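Local coordinates for protein putative glucoamylase (Bacteroides uniformis, PDB 4GL3) that is a putative glucoamylase, probably an alpha-helical glycoside hydrolase that releases glucose from glucan or oligosaccharide chains, at residues Gly246-Thr252 with His278-Asn282; Cys300-Ser306 with Val323-Ala329; Ile235-Leu239 with Tyr271-Ala277. All coordinates share one frame; numbering follows the deposited sequence.

In the fold
All three contacts lie in the stretch that matches the putative glucoamylase family. Contacts 1 and 3 share helix 271-288. Contact 3 uses its first turns against strand 235-239, and contact 1 uses the following residues against the loop 246-252. Contact 2 joins the segment that follows this helix to the start of helix 326-331. It touches contact 1 where N282 and L249 meet L303. Contacts 1 and 2 are buried. Contact 1 turns on one histidine ring, contact 2 on small residues, backbone bonds and two waters. Contact 3 has a buried part too, but its outer side reaches the surface and carries a lysine-glutamate pair.

Contact 1. Residues Gly246-Thr252 with His278-Asn282; sequences GGPLFFT and HTLIN
H278 reaches from its helix into the loop 246-252. CG lies anti to the backbone N (chi1 -169°), which carries the ring off the helix and in among the loop backbone. H278 CB meets T252 CG2 at 3.8 Å. The same methyl is closer to ND1, with T252 CG2 to H278 ND1 at 3.3 Å. The ring is sandwiched. L249 CD1 sits over one face in a CH-pi contact, 3.8 Å from the ring centroid. G246 CA covers the opposite face, also as a CH-pi contact. H278 CE1 lies 3.3 Å from G246 O, with P248 O a little farther off. At the tip, H278 NE2 donates to G247 O at 2.9 Å. That oxygen lies in the ring plane, but the donor sits 48° out of the carbonyl plane of G247. The pairing is helix against loop: 246-252 belongs to the long connection from strand 235-239 to helix 271-288 and folds back on that helix. Water 1 also donates to G247 O and accepts from N282 ND2, one helical turn on from H278. N282 OD1 is held by L303 N. T279 OG1 bonds to M275 O in its own helix. Within the loop, T252 OG1 donates to L249 O at 2.9 Å, and T252 N bonds to the same oxygen.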
# COMPACT_ATOMS: atom_id res chain seq x y z
N GLY A 246 -15.90 7.00 -4.17
CA GLY A 246 -14.43 6.85 -4.29
C GLY A 246 -13.92 5.44 -4.01
O GLY A 246 -12.86 5.04 -4.50
N GLY A 247 -14.70 4.68 -3.24
CA GLY A 247 -14.32 3.33 -2.89
C GLY A 247 -13.73 3.24 -1.49
O GLY A 247 -13.71 4.21 -0.73
N PRO A 248 -13.27 2.05 -1.13
CA PRO A 248 -12.49 1.86 0.10
C PRO A 248 -11.30 2.84 0.17
O PRO A 248 -10.61 3.11 -0.86
CB PRO A 248 -11.99 0.42 -0.00
CG PRO A 248 -12.73 -0.21 -1.16
CD PRO A 248 -13.24 0.89 -2.04
N LEU A 249 -11.05 3.38 1.36
CA LEU A 249 -10.07 4.48 1.52
C LEU A 249 -8.63 4.05 1.21
O LEU A 249 -7.81 4.91 0.89
CB LEU A 249 -10.20 5.22 2.87
CG LEU A 249 -9.56 6.62 2.98
CD1 LEU A 249 -9.93 7.58 1.83
CD2 LEU A 249 -9.92 7.22 4.33
N PHE A 250 -8.33 2.74 1.24
CA PHE A 250 -6.96 2.32 0.92
C PHE A 250 -6.53 2.64 -0.52
O PHE A 250 -5.34 2.58 -0.83
CB PHE A 250 -6.69 0.83 1.24
CG PHE A 250 -7.13 -0.14 0.13
CD1 PHE A 250 -8.46 -0.58 0.07
CD2 PHE A 250 -6.23 -0.60 -0.82
CE1 PHE A 250 -8.88 -1.50 -0.91
CE2 PHE A 250 -6.64 -1.53 -1.80
CZ PHE A 250 -7.96 -1.95 -1.86
N PHE A 251 -7.48 2.95 -1.41
CA PHE A 251 -7.12 3.42 -2.73
C PHE A 251 -6.21 4.69 -2.68
O PHE A 251 -5.45 4.92 -3.60
CB PHE A 251 -8.36 3.75 -3.58
CG PHE A 251 -9.23 2.55 -4.00
CD1 PHE A 251 -8.89 1.24 -3.71
CD2 PHE A 251 -10.42 2.79 -4.72
CE1 PHE A 251 -9.70 0.18 -4.13
CE2 PHE A 251 -11.22 1.75 -5.13
CZ PHE A 251 -10.84 0.44 -4.86
N THR A 252 -6.28 5.48 -1.60
CA THR A 252 -5.40 6.68 -1.43
C THR A 252 -4.07 6.35 -0.75
O THR A 252 -3.27 7.26 -0.49
CB THR A 252 -6.11 7.78 -0.63
OG1 THR A 252 -6.24 7.37 0.74
CG2 THR A 252 -7.48 8.07 -1.27
N HIS A 278 -11.24 12.31 -1.40
CA HIS A 278 -11.65 10.96 -1.03
C HIS A 278 -11.65 10.77 0.49
O HIS A 278 -12.60 10.22 1.06
CB HIS A 278 -10.75 9.96 -1.70
CG HIS A 278 -11.23 8.54 -1.61
ND1 HIS A 278 -10.57 7.51 -2.23
CD2 HIS A 278 -12.30 7.98 -0.97
CE1 HIS A 278 -11.20 6.37 -1.98
NE2 HIS A 278 -12.25 6.63 -1.22
N THR A 279 -10.58 11.21 1.14
CA THR A 279 -10.50 11.13 2.61
C THR A 279 -11.65 11.86 3.30
O THR A 279 -12.26 11.35 4.23
CB THR A 279 -9.14 11.64 3.09
OG1 THR A 279 -8.10 10.85 2.48
CG2 THR A 279 -9.02 11.66 4.64
N LEU A 280 -11.96 13.06 2.83
CA LEU A 280 -12.96 13.90 3.55
C LEU A 280 -14.37 13.42 3.27
O LEU A 280 -15.23 13.46 4.11
CB LEU A 280 -12.80 15.38 3.18
CG LEU A 280 -11.53 16.03 3.75
CD1 LEU A 280 -11.53 17.54 3.54
CD2 LEU A 280 -11.40 15.73 5.23
N ILE A 281 -14.60 12.91 2.06
CA ILE A 281 -15.88 12.27 1.73
C ILE A 281 -16.13 11.00 2.57
O ILE A 281 -17.23 10.80 3.08
CB ILE A 281 -15.95 12.00 0.22
CG1 ILE A 281 -16.11 13.34 -0.54
CG2 ILE A 281 -17.08 11.02 -0.11
CD1 ILE A 281 -15.75 13.22 -2.04
N ASN A 282 -15.12 10.14 2.71
CA ASN A 282 -15.21 8.92 3.53
C ASN A 282 -15.55 9.29 4.99
O ASN A 282 -16.50 8.76 5.61
CB ASN A 282 -13.87 8.16 3.38
CG ASN A 282 -13.93 6.74 3.88
OD1 ASN A 282 -13.85 6.50 5.09
ND2 ASN A 282 -14.00 5.76 2.94
O HOH W 1 -15.07 6.57 0.31

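Contact 2. Residues Cys300-Ser306 with Val323-Ala329; sequences CWGLTAS and VITPTAA
The indole of W301 takes the methyl of A329 over one face. A329 CB stands 3.6 Å from the centroid of the six-membered ring, only 8° off the normal, a CH-pi contact. The ring stands here because CG of W301 lies between the backbone N and the carbonyl carbon (chi1 62°). W301 NE1 bonds to Y339 O. T279 and R283 of helix 271-288 and A343 of helix 337-349 also touch the indole.

Next along the chain, G302 lies against A328. A328 CB is 3.4 Å from G302 CA, tighter than usual carbon packing. G302 O accepts from T325 N at 3.2 Å, and the N-H points almost straight at it (176°). I324 packs beside this bond. Its CD1 meets L303 CD2 at 3.9 Å, and its CG1 lies near C300 SG.

The methyls of T304 and T325 meet closely, with T304 CG2 to T325 CG2 at 3.5 Å. T304 OG1 turns to F250 N. T325 OG1 and S306 OG are 2.6 Å apart. T325 OG1 is equally close to water 3, and its proton may go to either.

Two waters fill out the polar joints. Water 2 accepts from A329 N and lies close to W301 O and T325 O. Water 3 accepts from T304 N, donates to V323 O at 2.8 Å and also touches T325 OG1.

The arrangement is a buried join of an extended segment to the N-terminal turn of helix 326-331, with A328 N bonded to T325 O. A Tris molecule, probably from the crystallisation liquor, lies about 4 Å from the A305 side chain and may mark a pocket.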
# COMPACT_ATOMS: atom_id res chain seq x y z
N CYS A 300 -14.55 8.65 15.13
CA CYS A 300 -14.61 7.26 14.76
C CYS A 300 -15.12 7.15 13.32
O CYS A 300 -16.32 7.05 13.07
CB CYS A 300 -15.53 6.56 15.76
SG CYS A 300 -15.49 4.79 15.61
N TRP A 301 -14.17 7.22 12.39
CA TRP A 301 -14.43 7.19 10.96
C TRP A 301 -13.34 6.42 10.26
O TRP A 301 -12.25 6.22 10.82
CB TRP A 301 -14.49 8.60 10.36
CG TRP A 301 -13.22 9.42 10.47
CD1 TRP A 301 -12.82 10.16 11.54
CD2 TRP A 301 -12.21 9.61 9.45
NE1 TRP A 301 -11.62 10.79 11.26
CE2 TRP A 301 -11.22 10.46 10.00
CE3 TRP A 301 -12.03 9.12 8.16
CZ2 TRP A 301 -10.10 10.85 9.28
CZ3 TRP A 301 -10.91 9.49 7.46
CH2 TRP A 301 -9.96 10.35 8.02
N GLY A 302 -13.64 6.01 9.03
CA GLY A 302 -12.68 5.38 8.13
C GLY A 302 -13.17 4.02 7.70
O GLY A 302 -13.11 3.06 8.48
N LEU A 303 -13.64 3.93 6.46
CA LEU A 303 -14.10 2.68 5.84
C LEU A 303 -13.17 2.22 4.71
O LEU A 303 -12.89 2.96 3.75
CB LEU A 303 -15.53 2.85 5.30
CG LEU A 303 -16.62 3.27 6.29
CD1 LEU A 303 -17.92 3.55 5.55
CD2 LEU A 303 -16.79 2.22 7.39
N THR A 304 -12.67 0.99 4.84
CA THR A 304 -11.84 0.35 3.84
C THR A 304 -11.93 -1.19 3.98
O THR A 304 -12.55 -1.72 4.92
CB THR A 304 -10.40 0.84 3.98
OG1 THR A 304 -9.66 0.49 2.81
CG2 THR A 304 -9.69 0.25 5.24
N ALA A 305 -11.31 -1.90 3.04
CA ALA A 305 -11.25 -3.37 3.07
C ALA A 305 -10.53 -3.87 4.31
O ALA A 305 -9.42 -3.40 4.64
CB ALA A 305 -10.57 -3.94 1.79
N SER A 306 -11.13 -4.85 4.97
CA SER A 306 -10.52 -5.45 6.15
C SER A 306 -11.31 -6.66 6.62
O SER A 306 -12.39 -6.95 6.10
CB SER A 306 -10.51 -4.39 7.26
OG SER A 306 -11.81 -4.13 7.75
N VAL A 323 -18.43 -1.83 10.23
CA VAL A 323 -17.02 -2.10 10.55
C VAL A 323 -16.20 -0.84 10.24
O VAL A 323 -16.21 -0.34 9.12
CB VAL A 323 -16.49 -3.31 9.73
CG1 VAL A 323 -14.99 -3.57 9.98
CG2 VAL A 323 -17.34 -4.57 10.01
N ILE A 324 -15.56 -0.30 11.27
CA ILE A 324 -14.56 0.77 11.15
C ILE A 324 -13.17 0.10 11.19
O ILE A 324 -12.92 -0.82 11.98
CB ILE A 324 -14.75 1.84 12.27
CG1 ILE A 324 -16.09 2.56 12.11
CG2 ILE A 324 -13.58 2.86 12.28
CD1 ILE A 324 -16.24 3.58 10.98
N THR A 325 -12.29 0.54 10.31
CA THR A 325 -11.03 -0.09 10.11
C THR A 325 -9.91 0.98 10.31
O THR A 325 -9.79 1.93 9.49
CB THR A 325 -10.95 -0.65 8.68
OG1 THR A 325 -11.99 -1.61 8.43
CG2 THR A 325 -9.58 -1.20 8.42
N PRO A 326 -9.09 0.85 11.39
CA PRO A 326 -8.15 1.91 11.73
C PRO A 326 -7.19 2.35 10.64
O PRO A 326 -6.88 3.55 10.58
CB PRO A 326 -7.38 1.31 12.92
CG PRO A 326 -8.44 0.53 13.64
CD PRO A 326 -9.22 -0.12 12.50
N THR A 327 -6.74 1.44 9.77
CA THR A 327 -5.85 1.84 8.71
C THR A 327 -6.43 2.89 7.77
O THR A 327 -5.65 3.63 7.19
CB THR A 327 -5.28 0.66 7.92
OG1 THR A 327 -4.16 1.11 7.13
CG2 THR A 327 -6.34 0.03 6.99
N ALA A 328 -7.76 2.98 7.65
CA ALA A 328 -8.43 4.00 6.81
C ALA A 328 -8.05 5.42 7.26
O ALA A 328 -7.36 6.15 6.52
CB ALA A 328 -9.97 3.83 6.79
N ALA A 329 -8.47 5.81 8.46
CA ALA A 329 -8.18 7.16 8.97
C ALA A 329 -6.67 7.37 9.18
O ALA A 329 -6.12 8.42 8.82
CB ALA A 329 -8.94 7.45 10.26
O HOH W 2 -10.12 4.47 10.50
O HOH W 3 -14.03 -0.35 7.32

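Contact 3. Residues Ile235-Leu239 with Tyr271-Ala277; sequences IKLPL and YEEQMKA
A277 presses its methyl against strand 235-239. A277 CB is 3.9 Å from I235 CG2, and L237 CD1 and P238 CD lie a little farther off. The methyl also rests on the strand backbone, with A277 CB to K236 O at 3.3 Å. The small methyl is consistent with the close approach of the segment axes, 7.5 Å at the nearest point. Toward the start of the helix, L239 CD1 meets Y271 CE1 at 3.7 Å, while the hydroxyl of Y271 bonds to D266.

Q274 begins the polar part. Its chain runs out anti to the backbone N and then bends at chi2 (65°), which brings the amide up to the backbone of L239. Both ends of the amide are used. L239 N donates to Q274 OE1 at 2.8 Å, and Q274 NE2 donates to L239 O at 2.9 Å. The two bonds fix the rotation of the amide. Neither is ideal: L239 N is tilted 32° from the carbonyl plane of Q274, and NE2 stands well above that of L239. The ring of P238 slides past the same side chain and lies close to OE1.

At the solvent-facing edge, E273 extends across the bent chain of K236. K236 NZ and E273 OE2 form a long salt bridge of 3.6 Å. Water 4 donates to both K236 O and E273 OE2, a second link between the same two residues.

Strand 235-239 is one arm of a two-stranded antiparallel hairpin. Its partner, strand 227-232, bonds to the backbone of L237 and P238 and touches the side chains of L237 and L239. The hairpin packs on helix 271-288 through strand 235-239, and I235 and L237 continue onto the next turn at H278, L280 and I281.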
# COMPACT_ATOMS: atom_id res chain seq x y z
N ILE A 235 -18.31 18.13 -1.56
CA ILE A 235 -16.90 17.96 -2.00
C ILE A 235 -16.80 17.30 -3.39
O ILE A 235 -17.33 16.22 -3.62
CB ILE A 235 -16.10 17.15 -0.96
CG1 ILE A 235 -16.20 17.81 0.45
CG2 ILE A 235 -14.64 17.02 -1.37
CD1 ILE A 235 -16.04 16.86 1.63
N LYS A 236 -16.06 17.94 -4.28
CA LYS A 236 -15.88 17.47 -5.63
C LYS A 236 -14.84 16.35 -5.59
O LYS A 236 -13.73 16.55 -5.08
CB LYS A 236 -15.41 18.64 -6.51
CG LYS A 236 -15.70 18.50 -8.00
CD LYS A 236 -14.62 19.12 -8.89
CE LYS A 236 -13.44 18.17 -9.09
NZ LYS A 236 -12.31 18.74 -9.88
N LEU A 237 -15.19 15.16 -6.11
CA LEU A 237 -14.28 14.02 -6.18
C LEU A 237 -13.82 13.80 -7.63
O LEU A 237 -14.62 13.36 -8.47
CB LEU A 237 -14.99 12.74 -5.66
CG LEU A 237 -14.22 11.42 -5.63
CD1 LEU A 237 -12.99 11.48 -4.71
CD2 LEU A 237 -15.16 10.28 -5.24
N PRO A 238 -12.53 14.11 -7.96
CA PRO A 238 -12.10 14.04 -9.38
C PRO A 238 -12.28 12.67 -10.03
O PRO A 238 -12.79 12.58 -11.15
CB PRO A 238 -10.62 14.43 -9.33
CG PRO A 238 -10.51 15.31 -8.11
CD PRO A 238 -11.51 14.76 -7.11
N LEU A 239 -11.90 11.63 -9.31
CA LEU A 239 -11.84 10.27 -9.83
C LEU A 239 -12.48 9.23 -8.88
O LEU A 239 -12.61 9.44 -7.66
CB LEU A 239 -10.37 9.87 -10.08
CG LEU A 239 -9.45 10.74 -10.98
CD1 LEU A 239 -8.00 10.23 -10.91
CD2 LEU A 239 -9.99 10.81 -12.41
N TYR A 271 -3.78 15.15 -8.15
CA TYR A 271 -3.84 13.99 -7.26
C TYR A 271 -3.87 14.37 -5.80
O TYR A 271 -4.42 13.62 -4.99
CB TYR A 271 -2.75 12.97 -7.58
CG TYR A 271 -3.11 12.28 -8.88
CD1 TYR A 271 -4.04 11.26 -8.91
CD2 TYR A 271 -2.60 12.74 -10.10
CE1 TYR A 271 -4.44 10.68 -10.11
CE2 TYR A 271 -2.98 12.14 -11.30
CZ TYR A 271 -3.91 11.12 -11.30
OH TYR A 271 -4.31 10.55 -12.50
N GLU A 272 -3.35 15.54 -5.46
CA GLU A 272 -3.46 16.02 -4.10
C GLU A 272 -4.94 16.28 -3.74
O GLU A 272 -5.40 15.94 -2.65
CB GLU A 272 -2.65 17.29 -3.90
CG GLU A 272 -2.57 17.74 -2.44
CD GLU A 272 -1.58 18.89 -2.23
OE1 GLU A 272 -0.94 19.37 -3.21
OE2 GLU A 272 -1.45 19.31 -1.08
N GLU A 273 -5.65 16.92 -4.66
CA GLU A 273 -7.09 17.13 -4.52
C GLU A 273 -7.81 15.77 -4.40
O GLU A 273 -8.69 15.61 -3.57
CB GLU A 273 -7.64 17.91 -5.72
CG GLU A 273 -9.07 18.38 -5.53
CD GLU A 273 -9.74 18.95 -6.80
OE1 GLU A 273 -9.14 18.93 -7.92
OE2 GLU A 273 -10.90 19.40 -6.68
N GLN A 274 -7.44 14.80 -5.23
CA GLN A 274 -8.09 13.49 -5.21
C GLN A 274 -7.99 12.87 -3.81
O GLN A 274 -9.00 12.35 -3.27
CB GLN A 274 -7.46 12.53 -6.24
CG GLN A 274 -8.01 11.08 -6.19
CD GLN A 274 -9.49 10.97 -6.57
OE1 GLN A 274 -10.06 11.88 -7.18
NE2 GLN A 274 -10.12 9.82 -6.22
N MSE A 275 -6.78 12.89 -3.23
CA MSE A 275 -6.53 12.14 -1.98
C MSE A 275 -7.28 12.84 -0.83
O MSE A 275 -7.90 12.17 0.01
CB MSE A 275 -5.05 12.03 -1.64
CG MSE A 275 -4.19 11.36 -2.66
SE MSE A 275 -4.97 9.79 -3.42
CE MSE A 275 -4.44 10.06 -5.28
N LYS A 276 -7.25 14.17 -0.82
CA LYS A 276 -7.98 14.95 0.17
C LYS A 276 -9.48 14.77 0.04
O LYS A 276 -10.16 14.56 1.03
CB LYS A 276 -7.63 16.44 0.09
CG LYS A 276 -6.18 16.68 0.49
CD LYS A 276 -5.84 18.16 0.72
CE LYS A 276 -4.44 18.26 1.36
NZ LYS A 276 -3.72 19.47 0.89
N ALA A 277 -10.00 14.86 -1.19
CA ALA A 277 -11.44 14.72 -1.44
C ALA A 277 -11.92 13.36 -0.98
O ALA A 277 -12.90 13.25 -0.26
CB ALA A 277 -11.79 14.95 -2.93
O HOH W 4 -12.40 18.59 -4.38